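Local coordinates for protein NUDIX hydrolase (PDB 2B0V) that probably hydrolyses phosphate bonds in nucleoside di- and triphosphates and thiamine diphosphate, as a magnesium-dependent Nudix enzyme of the NudJ subfamily, at residues A[116-119]-A[120-123]. Numbering follows the deposited sequence.
Sequences EIRA and KQAM
Gln121 folds its side chain back toward Arg118 of helix 114-119 and brings its amide to the carbonyl of that residue. Its CB lies 3.3 Å from Arg118 O. The torsion about CB-CG (chi2 131°) turns the amide back toward Arg118. CD stays farther off, 4.1 Å from Arg118 O. At the tip, NE2 donates to Arg118 O at 3.1 Å, in the carbonyl plane and on a lone pair. The oxygen also lies close to the plane of the Gln121 amide. NE2 also lies 3.7 Å from Arg118 CA, with CB a little farther. The backbone N of Gln121 donates to the same oxygen from above the carbonyl plane. Gln121 thus holds Arg118 O with two N-H groups, one from the side chain and one from the backbone. One residue earlier, Lys120 N bonds to Ile117 O at 3.0 Å, again an i to i+3 step. Ile117 O also accepts from His124 NE2, while the Ile117 side chain packs on Met130 and Ile133 of helix 128-137. Lys120 runs its CB and CG past Glu116 O, CB at 3.5 Å, and its side chain also touches Glu25 of strand 20-26. A water donates to Glu116 O and accepts a weak bond from Lys120 NZ. A second water bridges Ala119 O and Ala122 N. Where the chain passes into the 3-10 segment 121-123, on the surface, i to i+3 backbone bonds, one side-chain amide, a histidine and water meet the carbonyls.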
ATOM      1  N   GLU A 116      14.445  -6.591  -8.366  1.00 15.75           N
ATOM      2  CA  GLU A 116      14.015  -7.613  -7.422  1.00 16.77           C
ATOM      3  C   GLU A 116      12.499  -7.772  -7.455  1.00 16.07           C
ATOM      4  O   GLU A 116      11.961  -8.898  -7.402  1.00 16.59           O
ATOM      5  CB  GLU A 116      14.480  -7.264  -5.999  1.00 16.68           C
ATOM      6  CG  GLU A 116      16.038  -7.321  -5.820  1.00 19.77           C
ATOM      7  CD  GLU A 116      16.620  -6.620  -4.532  1.00 25.20           C
ATOM      8  OE1 GLU A 116      16.029  -5.719  -3.875  1.00 21.23           O
ATOM      9  OE2 GLU A 116      17.761  -6.983  -4.149  1.00 28.73           O
ATOM     10  N   ILE A 117      11.807  -6.634  -7.517  1.00 15.26           N
ATOM     11  CA  ILE A 117      10.343  -6.663  -7.563  1.00 14.73           C
ATOM     12  C   ILE A 117       9.880  -7.382  -8.830  1.00 14.73           C
ATOM     13  O   ILE A 117       9.028  -8.287  -8.782  1.00 15.22           O
ATOM     14  CB  ILE A 117       9.775  -5.221  -7.496  1.00 14.90           C
ATOM     15  CG1 ILE A 117      10.116  -4.593  -6.137  1.00 15.31           C
ATOM     16  CG2 ILE A 117       8.255  -5.202  -7.664  1.00 15.57           C
ATOM     17  CD1 ILE A 117       9.954  -3.050  -6.121  1.00 17.63           C
ATOM     18  N   ARG A 118      10.468  -7.032  -9.978  1.00 14.73           N
ATOM     19  CA  ARG A 118      10.082  -7.687 -11.237  1.00 16.36           C
ATOM     20  C   ARG A 118      10.342  -9.185 -11.196  1.00 16.36           C
ATOM     21  O   ARG A 118       9.509  -9.956 -11.660  1.00 16.70           O
ATOM     22  CB  ARG A 118      10.758  -7.055 -12.460  1.00 16.64           C
ATOM     23  CG  ARG A 118      10.347  -5.647 -12.753  1.00 21.04           C
ATOM     24  CD  ARG A 118      11.073  -5.122 -14.002  1.00 27.53           C
ATOM     25  NE  ARG A 118      10.779  -3.716 -14.266  1.00 30.42           N
ATOM     26  CZ  ARG A 118      11.669  -2.801 -14.661  1.00 32.22           C
ATOM     27  NH1 ARG A 118      12.953  -3.108 -14.851  1.00 33.30           N
ATOM     28  NH2 ARG A 118      11.264  -1.552 -14.865  1.00 34.64           N
ATOM     29  N   ALA A 119      11.448  -9.612 -10.563  1.00 15.39           N
ATOM     30  CA  ALA A 119      11.806 -11.035 -10.554  1.00 16.95           C
ATOM     31  C   ALA A 119      10.892 -11.828  -9.618  1.00 17.88           C
ATOM     32  O   ALA A 119      10.850 -13.049  -9.660  1.00 20.13           O
ATOM     33  CB  ALA A 119      13.276 -11.199 -10.163  1.00 16.12           C
ATOM     34  N   LYS A 120      10.153 -11.107  -8.780  1.00 16.00           N
ATOM     35  CA  LYS A 120       9.255 -11.734  -7.814  1.00 17.16           C
ATOM     36  C   LYS A 120       7.793 -11.631  -8.252  1.00 17.72           C
ATOM     37  O   LYS A 120       6.891 -11.826  -7.444  1.00 17.25           O
ATOM     38  CB  LYS A 120       9.476 -11.120  -6.433  1.00 17.52           C
ATOM     39  CG  LYS A 120      10.615 -11.802  -5.708  1.00 18.46           C
ATOM     40  CD  LYS A 120      10.724 -11.262  -4.298  1.00 19.48           C
ATOM     41  CE  LYS A 120      11.483 -12.222  -3.438  1.00 22.56           C
ATOM     42  NZ  LYS A 120      12.845 -12.423  -3.954  1.00 21.97           N
ATOM     43  N   GLN A 121       7.576 -11.296  -9.530  1.00 18.17           N
ATOM     44  CA  GLN A 121       6.242 -11.052 -10.081  1.00 20.22           C
ATOM     45  C   GLN A 121       5.263 -12.186  -9.762  1.00 19.35           C
ATOM     46  O   GLN A 121       4.114 -11.914  -9.373  1.00 19.14           O
ATOM     47  CB  GLN A 121       6.326 -10.809 -11.600  1.00 22.15           C
ATOM     48  CG  GLN A 121       5.265  -9.868 -12.147  1.00 28.76           C
ATOM     49  CD  GLN A 121       5.833  -8.727 -13.064  1.00 36.39           C
ATOM     50  OE1 GLN A 121       5.074  -7.896 -13.570  1.00 41.11           O
ATOM     51  NE2 GLN A 121       7.155  -8.696 -13.260  1.00 39.12           N
ATOM     52  N   ALA A 122       5.712 -13.443  -9.875  1.00 19.63           N
ATOM     53  CA  ALA A 122       4.797 -14.557  -9.607  1.00 20.35           C
ATOM     54  C   ALA A 122       4.242 -14.598  -8.165  1.00 20.54           C
ATOM     55  O   ALA A 122       3.163 -15.164  -7.946  1.00 22.19           O
ATOM     56  CB  ALA A 122       5.424 -15.915 -10.014  1.00 20.94           C
HETATM   57  N   MSE A 123       4.949 -13.991  -7.205  1.00 17.61           N
HETATM   58  CA  MSE A 123       4.484 -13.985  -5.794  1.00 17.22           C
HETATM   59  C   MSE A 123       3.900 -12.613  -5.404  1.00 16.28           C
HETATM   60  O   MSE A 123       3.591 -12.386  -4.238  1.00 15.86           O
HETATM   61  CB  MSE A 123       5.573 -14.440  -4.814  1.00 18.79           C
HETATM   62  CG  MSE A 123       6.768 -13.535  -4.753  1.00 19.05           C
HETATM   63 SE   MSE A 123       8.122 -14.190  -3.474  0.83 27.63          SE
HETATM   64  CE  MSE A 123       7.338 -13.403  -1.908  1.00 23.38           C
TER
HETATM   65  O   HOH W   1      14.022 -10.834  -6.575  1.00 28.83           O
HETATM   66  O   HOH W   2       8.302 -14.367 -10.540  1.00 24.44           O